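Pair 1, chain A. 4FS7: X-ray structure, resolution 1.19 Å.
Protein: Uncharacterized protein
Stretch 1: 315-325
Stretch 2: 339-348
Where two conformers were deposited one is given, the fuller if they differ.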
# COMPACT_ATOMS: atom_id res chain seq x y z
N ALA A 315 8.31 21.19 -7.47
CA ALA A 315 9.05 20.18 -6.69
C ALA A 315 9.24 20.51 -5.22
O ALA A 315 9.24 19.62 -4.39
CB ALA A 315 10.35 19.83 -7.35
N PHE A 316 9.46 21.79 -4.94
CA PHE A 316 9.67 22.27 -3.61
C PHE A 316 8.61 23.30 -3.18
O PHE A 316 8.78 24.06 -2.21
CB PHE A 316 11.08 22.85 -3.39
CG PHE A 316 12.19 21.86 -3.59
CD1 PHE A 316 12.62 21.08 -2.53
CD2 PHE A 316 12.81 21.70 -4.80
CE1 PHE A 316 13.64 20.17 -2.68
CE2 PHE A 316 13.83 20.80 -4.97
CZ PHE A 316 14.25 20.03 -3.89
N GLU A 317 7.47 23.29 -3.88
CA GLU A 317 6.43 24.27 -3.52
C GLU A 317 5.98 24.03 -2.07
O GLU A 317 5.79 22.88 -1.65
CB GLU A 317 5.27 24.20 -4.51
CG GLU A 317 4.10 25.10 -4.11
CD GLU A 317 3.11 25.45 -5.19
OE1 GLU A 317 3.47 25.45 -6.36
OE2 GLU A 317 2.00 25.76 -4.76
N SER A 318 5.80 25.12 -1.32
CA SER A 318 5.28 25.06 0.03
C SER A 318 6.25 24.41 1.02
O SER A 318 5.87 24.06 2.15
CB SER A 318 3.87 24.46 0.10
OG SER A 318 2.89 25.42 -0.27
N CYS A 319 7.55 24.41 0.69
CA CYS A 319 8.60 23.99 1.64
C CYS A 319 9.01 25.23 2.42
O CYS A 319 10.02 25.88 2.16
CB CYS A 319 9.76 23.35 0.91
SG CYS A 319 9.37 21.72 0.24
N THR A 320 8.20 25.57 3.40
CA THR A 320 8.22 26.85 4.10
C THR A 320 9.32 27.02 5.14
O THR A 320 9.50 28.15 5.61
CB THR A 320 6.86 27.13 4.75
OG1 THR A 320 6.47 25.99 5.52
CG2 THR A 320 5.78 27.47 3.69
N SER A 321 10.07 25.97 5.43
CA SER A 321 11.20 26.05 6.37
C SER A 321 12.57 26.03 5.68
O SER A 321 13.59 26.19 6.36
CB SER A 321 11.14 24.86 7.35
OG SER A 321 10.06 25.00 8.25
N LEU A 322 12.61 25.85 4.37
CA LEU A 322 13.87 25.70 3.66
C LEU A 322 14.52 27.08 3.46
O LEU A 322 13.93 27.95 2.86
CB LEU A 322 13.59 25.08 2.29
CG LEU A 322 14.81 24.77 1.40
CD1 LEU A 322 15.75 23.73 2.13
CD2 LEU A 322 14.33 24.31 0.02
N VAL A 323 15.73 27.25 3.98
CA VAL A 323 16.43 28.53 3.98
C VAL A 323 17.47 28.58 2.88
O VAL A 323 17.69 29.63 2.24
CB VAL A 323 17.09 28.76 5.36
CG1 VAL A 323 18.10 29.95 5.27
CG2 VAL A 323 16.03 29.06 6.35
N SER A 324 18.17 27.48 2.67
CA SER A 324 19.28 27.39 1.70
C SER A 324 19.12 26.17 0.83
O SER A 324 18.77 25.09 1.33
CB SER A 324 20.63 27.28 2.42
OG SER A 324 20.79 28.33 3.36
N ILE A 325 19.49 26.31 -0.43
CA ILE A 325 19.69 25.16 -1.29
C ILE A 325 20.80 25.46 -2.31
O ILE A 325 20.85 26.54 -2.92
CB ILE A 325 18.40 24.67 -1.93
CG1 ILE A 325 18.57 23.27 -2.57
CG2 ILE A 325 17.87 25.73 -2.94
CD1 ILE A 325 17.25 22.67 -3.11
N PHE A 339 9.80 26.54 -6.53
CA PHE A 339 10.04 27.01 -5.16
C PHE A 339 8.94 27.98 -4.73
O PHE A 339 9.14 28.77 -3.82
CB PHE A 339 11.45 27.65 -5.04
CG PHE A 339 12.56 26.67 -5.30
CD1 PHE A 339 13.06 25.90 -4.25
CD2 PHE A 339 13.08 26.48 -6.55
CE1 PHE A 339 14.06 24.99 -4.49
CE2 PHE A 339 14.10 25.54 -6.80
CZ PHE A 339 14.59 24.82 -5.75
N ARG A 340 7.75 27.85 -5.29
CA ARG A 340 6.68 28.74 -4.93
C ARG A 340 6.37 28.57 -3.45
O ARG A 340 6.24 27.46 -2.92
CB ARG A 340 5.42 28.48 -5.76
CG ARG A 340 4.21 29.31 -5.26
CD ARG A 340 3.02 29.24 -6.17
NE ARG A 340 1.95 30.11 -5.68
CZ ARG A 340 0.88 29.74 -5.02
NH1 ARG A 340 0.67 28.47 -4.68
NH2 ARG A 340 0.02 30.66 -4.63
N GLY A 341 6.18 29.70 -2.76
CA GLY A 341 5.78 29.65 -1.39
C GLY A 341 6.85 29.17 -0.43
O GLY A 341 6.54 28.85 0.73
N CYS A 342 8.11 29.19 -0.84
CA CYS A 342 9.21 28.86 0.08
C CYS A 342 9.56 30.13 0.84
O CYS A 342 10.53 30.86 0.50
CB CYS A 342 10.42 28.32 -0.68
SG CYS A 342 10.08 26.60 -1.30
N THR A 343 8.75 30.41 1.85
CA THR A 343 8.77 31.66 2.61
C THR A 343 10.08 31.98 3.30
O THR A 343 10.39 33.14 3.54
CB THR A 343 7.73 31.59 3.72
OG1 THR A 343 6.51 31.07 3.18
CG2 THR A 343 7.51 32.96 4.38
N SER A 344 10.83 30.94 3.64
CA SER A 344 12.11 31.11 4.34
C SER A 344 13.33 31.13 3.43
O SER A 344 14.43 31.36 3.90
CB SER A 344 12.30 29.99 5.41
OG SER A 344 11.27 29.99 6.38
N LEU A 345 13.16 30.89 2.13
CA LEU A 345 14.28 30.68 1.23
C LEU A 345 15.05 31.99 1.08
O LEU A 345 14.50 32.98 0.63
CB LEU A 345 13.81 30.17 -0.13
CG LEU A 345 14.88 29.84 -1.14
CD1 LEU A 345 15.79 28.73 -0.64
CD2 LEU A 345 14.24 29.53 -2.47
N SER A 346 16.34 31.95 1.39
CA SER A 346 17.21 33.13 1.37
C SER A 346 18.44 32.94 0.51
O SER A 346 18.94 33.90 -0.06
CB SER A 346 17.65 33.45 2.80
OG SER A 346 18.57 34.54 2.81
N ASN A 347 18.96 31.74 0.46
CA ASN A 347 20.23 31.42 -0.19
C ASN A 347 20.04 30.37 -1.26
O ASN A 347 19.80 29.22 -0.94
CB ASN A 347 21.24 30.90 0.83
CG ASN A 347 21.31 31.78 2.02
OD1 ASN A 347 21.65 32.96 1.89
ND2 ASN A 347 21.02 31.23 3.21
N ILE A 348 20.16 30.78 -2.52
CA ILE A 348 20.09 29.88 -3.65
C ILE A 348 20.99 30.45 -4.73
O ILE A 348 20.98 31.65 -4.99
CB ILE A 348 18.64 29.63 -4.12
CG1 ILE A 348 18.63 28.59 -5.24
CG2 ILE A 348 17.94 30.95 -4.52
CD1 ILE A 348 17.20 28.08 -5.57

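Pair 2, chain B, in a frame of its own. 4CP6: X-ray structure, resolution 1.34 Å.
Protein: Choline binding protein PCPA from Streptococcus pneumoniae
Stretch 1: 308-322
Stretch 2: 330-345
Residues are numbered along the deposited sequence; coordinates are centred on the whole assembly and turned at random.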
# COMPACT_ATOMS: atom_id res chain seq x y z
N ARG B 308 13.85 -0.42 6.61
CA ARG B 308 13.12 -0.87 7.77
C ARG B 308 12.17 -2.03 7.50
O ARG B 308 11.37 -1.97 6.56
CB ARG B 308 12.36 0.32 8.38
CG ARG B 308 11.34 -0.03 9.48
CD ARG B 308 10.88 1.22 10.24
NE ARG B 308 9.93 0.86 11.30
CZ ARG B 308 8.61 0.89 11.20
NH1 ARG B 308 8.03 1.27 10.07
NH2 ARG B 308 7.85 0.56 12.24
N LEU B 309 12.26 -3.07 8.30
CA LEU B 309 11.36 -4.22 8.27
C LEU B 309 11.26 -4.84 6.89
O LEU B 309 10.23 -5.41 6.54
CB LEU B 309 9.98 -3.88 8.87
CG LEU B 309 10.03 -3.62 10.40
CD1 LEU B 309 8.81 -2.82 10.87
CD2 LEU B 309 10.16 -4.93 11.15
N ALA B 310 12.38 -4.86 6.15
CA ALA B 310 12.36 -5.53 4.85
C ALA B 310 12.17 -7.05 5.03
O ALA B 310 11.49 -7.69 4.23
CB ALA B 310 13.68 -5.27 4.11
N PHE B 311 12.78 -7.63 6.08
CA PHE B 311 12.67 -9.04 6.43
C PHE B 311 11.88 -9.09 7.72
O PHE B 311 12.43 -8.84 8.80
CB PHE B 311 14.06 -9.67 6.60
CG PHE B 311 14.83 -9.68 5.30
CD1 PHE B 311 14.55 -10.61 4.31
CD2 PHE B 311 15.85 -8.77 5.07
CE1 PHE B 311 15.27 -10.64 3.12
CE2 PHE B 311 16.56 -8.78 3.86
CZ PHE B 311 16.27 -9.73 2.91
N TYR B 312 10.59 -9.35 7.61
CA TYR B 312 9.68 -9.28 8.75
C TYR B 312 8.61 -10.31 8.59
O TYR B 312 7.85 -10.26 7.63
CB TYR B 312 9.05 -7.88 8.74
CG TYR B 312 8.04 -7.55 9.81
CD1 TYR B 312 8.20 -8.02 11.11
CD2 TYR B 312 6.99 -6.67 9.56
CE1 TYR B 312 7.34 -7.61 12.13
CE2 TYR B 312 6.11 -6.27 10.56
CZ TYR B 312 6.29 -6.75 11.85
OH TYR B 312 5.43 -6.35 12.87
N GLY B 313 8.54 -11.25 9.51
CA GLY B 313 7.49 -12.28 9.43
C GLY B 313 7.68 -13.27 8.31
O GLY B 313 6.70 -13.87 7.83
N ASN B 314 8.93 -13.48 7.86
CA ASN B 314 9.22 -14.47 6.82
C ASN B 314 9.29 -15.85 7.50
O ASN B 314 10.36 -16.32 7.90
CB ASN B 314 10.50 -14.15 6.11
CG ASN B 314 10.39 -12.83 5.40
OD1 ASN B 314 9.63 -12.69 4.41
ND2 ASN B 314 11.09 -11.86 5.90
N LEU B 315 8.09 -16.47 7.62
CA LEU B 315 7.89 -17.70 8.40
C LEU B 315 8.73 -18.89 7.95
O LEU B 315 8.97 -19.79 8.78
CB LEU B 315 6.41 -18.07 8.42
CG LEU B 315 5.42 -17.03 8.94
CD1 LEU B 315 4.00 -17.62 8.99
CD2 LEU B 315 5.82 -16.52 10.34
N GLU B 316 9.18 -18.91 6.68
CA GLU B 316 9.95 -20.03 6.16
C GLU B 316 11.38 -19.72 5.77
O GLU B 316 12.08 -20.58 5.24
CB GLU B 316 9.22 -20.68 4.97
CG GLU B 316 7.90 -21.31 5.34
CD GLU B 316 7.92 -22.56 6.20
OE1 GLU B 316 8.94 -23.28 6.21
OE2 GLU B 316 6.88 -22.82 6.84
N LEU B 317 11.84 -18.46 5.98
CA LEU B 317 13.18 -18.10 5.53
C LEU B 317 14.24 -18.85 6.29
O LEU B 317 14.30 -18.74 7.51
CB LEU B 317 13.35 -16.58 5.62
CG LEU B 317 14.66 -15.98 5.16
CD1 LEU B 317 14.88 -16.22 3.69
CD2 LEU B 317 14.67 -14.50 5.49
N LYS B 318 15.11 -19.60 5.59
CA LYS B 318 16.05 -20.49 6.28
C LYS B 318 17.40 -19.91 6.59
O LYS B 318 18.04 -20.36 7.55
CB LYS B 318 16.26 -21.78 5.45
CG LYS B 318 14.97 -22.53 5.12
CD LYS B 318 15.24 -23.73 4.19
CE LYS B 318 13.98 -24.53 3.91
NZ LYS B 318 14.26 -25.78 3.18
N GLU B 319 17.86 -18.94 5.80
CA GLU B 319 19.19 -18.36 5.95
C GLU B 319 19.18 -17.01 5.31
O GLU B 319 18.34 -16.75 4.44
CB GLU B 319 20.22 -19.26 5.20
CG GLU B 319 21.67 -18.84 5.30
CD GLU B 319 22.69 -19.73 4.63
OE1 GLU B 319 22.29 -20.70 3.94
OE2 GLU B 319 23.91 -19.46 4.78
N LEU B 320 20.11 -16.15 5.74
CA LEU B 320 20.30 -14.85 5.11
C LEU B 320 21.77 -14.60 5.03
O LEU B 320 22.47 -14.71 6.05
CB LEU B 320 19.65 -13.70 5.88
CG LEU B 320 18.25 -13.30 5.51
CD1 LEU B 320 17.68 -12.31 6.52
CD2 LEU B 320 18.20 -12.74 4.08
N ILE B 321 22.26 -14.27 3.84
CA ILE B 321 23.62 -13.88 3.64
C ILE B 321 23.62 -12.41 3.23
O ILE B 321 23.27 -12.10 2.08
CB ILE B 321 24.33 -14.77 2.60
CG1 ILE B 321 24.29 -16.25 3.07
CG2 ILE B 321 25.75 -14.26 2.35
CD1 ILE B 321 24.62 -17.25 1.96
N LEU B 322 23.98 -11.52 4.15
CA LEU B 322 24.05 -10.09 3.83
C LEU B 322 25.35 -9.86 3.06
O LEU B 322 26.43 -10.26 3.50
CB LEU B 322 24.00 -9.24 5.10
CG LEU B 322 22.76 -9.42 5.99
CD1 LEU B 322 22.91 -8.61 7.29
CD2 LEU B 322 21.46 -9.03 5.24
N GLY B 330 18.02 0.01 7.62
CA GLY B 330 16.99 0.73 8.35
C GLY B 330 16.79 0.11 9.72
O GLY B 330 17.31 -0.97 10.04
N LYS B 331 15.97 0.77 10.53
CA LYS B 331 15.62 0.30 11.88
C LYS B 331 14.82 -1.01 11.76
O LYS B 331 13.98 -1.14 10.87
CB LYS B 331 14.79 1.39 12.58
CG LYS B 331 14.43 1.13 14.03
CD LYS B 331 13.84 2.39 14.67
CE LYS B 331 13.21 2.13 16.03
NZ LYS B 331 13.03 3.39 16.81
N HIS B 332 15.07 -2.00 12.61
CA HIS B 332 14.34 -3.28 12.58
C HIS B 332 14.41 -3.92 11.21
O HIS B 332 13.40 -4.38 10.68
CB HIS B 332 12.89 -3.13 13.07
CG HIS B 332 12.81 -2.80 14.52
ND1 HIS B 332 13.09 -3.74 15.51
CD2 HIS B 332 12.52 -1.63 15.11
CE1 HIS B 332 12.87 -3.11 16.66
NE2 HIS B 332 12.59 -1.83 16.47
N VAL B 333 15.61 -4.00 10.63
CA VAL B 333 15.73 -4.54 9.29
C VAL B 333 15.35 -6.03 9.24
O VAL B 333 14.82 -6.48 8.22
CB VAL B 333 17.11 -4.24 8.69
CG1 VAL B 333 18.23 -4.90 9.50
CG2 VAL B 333 17.16 -4.69 7.23
N MET B 334 15.65 -6.80 10.33
CA MET B 334 15.32 -8.23 10.39
C MET B 334 14.56 -8.49 11.68
O MET B 334 15.12 -8.34 12.78
CB MET B 334 16.58 -9.10 10.35
CG MET B 334 17.33 -9.02 9.02
SD MET B 334 18.97 -9.81 9.12
CE MET B 334 19.88 -8.56 10.08
N ASN B 335 13.32 -8.92 11.56
CA ASN B 335 12.54 -9.18 12.77
C ASN B 335 11.55 -10.31 12.48
O ASN B 335 10.82 -10.26 11.48
CB ASN B 335 11.80 -7.91 13.26
CG ASN B 335 10.88 -8.16 14.45
OD1 ASN B 335 9.80 -8.74 14.31
ND2 ASN B 335 11.30 -7.77 15.65
N GLY B 336 11.44 -11.26 13.39
CA GLY B 336 10.41 -12.30 13.30
C GLY B 336 10.64 -13.26 12.15
O GLY B 336 9.90 -13.26 11.15
N LEU B 337 11.71 -14.04 12.29
CA LEU B 337 12.20 -15.00 11.27
C LEU B 337 12.36 -16.36 11.97
O LEU B 337 13.46 -16.75 12.34
CB LEU B 337 13.53 -14.50 10.69
CG LEU B 337 13.47 -13.03 10.15
CD1 LEU B 337 14.81 -12.48 9.84
CD2 LEU B 337 12.52 -12.90 8.95
N PRO B 338 11.19 -17.02 12.22
CA PRO B 338 11.21 -18.20 13.10
C PRO B 338 11.91 -19.45 12.60
O PRO B 338 12.16 -20.35 13.42
CB PRO B 338 9.75 -18.47 13.36
CG PRO B 338 9.00 -17.87 12.18
CD PRO B 338 9.81 -16.62 11.86
N LYS B 339 12.23 -19.52 11.29
CA LYS B 339 12.92 -20.67 10.73
C LYS B 339 14.31 -20.30 10.26
O LYS B 339 15.02 -21.14 9.68
CB LYS B 339 12.10 -21.32 9.61
CG LYS B 339 10.88 -22.07 10.15
CD LYS B 339 10.26 -22.96 9.11
CE LYS B 339 9.29 -23.96 9.69
NZ LYS B 339 8.74 -24.86 8.61
N LEU B 340 14.75 -19.05 10.55
CA LEU B 340 16.09 -18.61 10.17
C LEU B 340 17.11 -19.40 10.99
O LEU B 340 17.11 -19.27 12.22
CB LEU B 340 16.25 -17.10 10.43
CG LEU B 340 17.53 -16.47 9.89
CD1 LEU B 340 17.44 -16.29 8.38
CD2 LEU B 340 17.80 -15.10 10.52
N LYS B 341 17.95 -20.20 10.34
CA LYS B 341 18.96 -21.00 11.03
C LYS B 341 20.31 -20.31 11.11
O LYS B 341 21.07 -20.51 12.06
CB LYS B 341 19.11 -22.35 10.28
CG LYS B 341 17.88 -23.23 10.33
CD LYS B 341 18.09 -24.57 9.60
CE LYS B 341 17.87 -24.47 8.11
NZ LYS B 341 17.60 -25.79 7.49
N SER B 342 20.61 -19.47 10.11
CA SER B 342 21.90 -18.86 10.04
C SER B 342 21.82 -17.48 9.42
O SER B 342 21.05 -17.28 8.48
CB SER B 342 22.80 -19.73 9.16
OG SER B 342 24.13 -19.25 9.10
N LEU B 343 22.68 -16.57 9.90
CA LEU B 343 22.84 -15.24 9.34
C LEU B 343 24.33 -15.01 9.09
O LEU B 343 25.15 -15.27 9.99
CB LEU B 343 22.27 -14.17 10.30
CG LEU B 343 22.63 -12.73 9.93
CD1 LEU B 343 21.84 -12.29 8.69
CD2 LEU B 343 22.33 -11.77 11.09
N THR B 344 24.70 -14.51 7.90
CA THR B 344 26.07 -14.13 7.61
C THR B 344 26.11 -12.65 7.32
O THR B 344 25.25 -12.15 6.58
CB THR B 344 26.68 -14.94 6.45
OG1 THR B 344 26.72 -16.32 6.86
CG2 THR B 344 28.07 -14.46 6.07
N ILE B 345 27.07 -11.94 7.91
CA ILE B 345 27.22 -10.51 7.74
C ILE B 345 28.50 -10.33 6.93
O ILE B 345 29.59 -10.66 7.41
CB ILE B 345 27.26 -9.78 9.11
CG1 ILE B 345 26.09 -10.23 10.01
CG2 ILE B 345 27.27 -8.27 8.91
CD1 ILE B 345 26.04 -9.57 11.40
O HOH W 1 6.18 -22.99 9.42
O HOH W 2 24.17 -17.67 6.82

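The sharpest difference between the two pairs lies at a matched position within the type I turn of the second stretch, where S344(A) of pair 1 overlays K339(B) of pair 2. In pair 1 the side chain is short and reaches backbone: S344(A) OG donates a hydrogen bond to T320(A) O at 2.7 Å. In pair 2 the lysine reaches across to a carboxylate on the neighbouring stretch, K339(B) NZ lying 2.9 Å from E316(B) OE1 in a salt bridge, with water 1 bonded to E316(B) OE2 at 2.7 Å and weakly to K339(B) NZ at 3.3 Å. The matched CA atoms differ by only 0.2 Å, so the same site supports either a local tie to the main chain or a longer charged link.

The frame holding these solutions is common. Fourteen central residues superpose at 0.4 Å, and each pair sets two successive turns of chain side by side, running parallel. Type I turns coincide, C319(A) to L322(A) on N314(B) to L317(B), and C342(A) to L345(A) on L337(B) to L340(B). Just beyond, a backbone rung recurs: S346(A) N donates to V323(A) O at 2.8 Å, and K341(B) N to K318(B) O at 2.8 Å. Glycine occurs in both where G341(A) matches G336(B), each with positive phi, a conformation that favours glycine.

Inside, two leucines recur, with an alanine and a phenylalanine. L322(A) matches L317(B) and L345(A) matches L340(B), all in the t, p rotamer; A315(A) matches A310(B). Around them the filling varies. C342(A) overlays L337(B), and both meet the matched phenylalanine, C342(A) SG lying 4.4 Å from F316(A) CB and L337(B) CD2 4.3 Å from F311(B) CB; the longer leucine also reaches L320(B), with L337(B) CD1 4.4 Å from L320(B) CD1. F316(A) matches F311(B), but in pair 1 it meets a second phenylalanine, F339(A), in nearly parallel rings slid apart, 5.1 Å between centroids; F311(B) instead packs against M334(B), F311(B) CB to M334(B) CG being 4.1 Å.

Other matched positions differ further. E317(A) forms a salt bridge with R340(A), OE2 to NH1 3.0 Å; their counterparts, Y312(B) and N335(B), approach at 3.5 Å between Y312(B) CE1 and N335(B) OD1. S324(A) OG accepts a hydrogen bond from N347(A) ND2 at 2.9 Å, while E319(B) and S342(B) share water 2, which lies 2.7 Å from E319(B) OE2 and 2.8 Å from S342(B) OG. The principle is that a shared backbone and shared apolar residues can accommodate quite different chemistry at the surrounding positions.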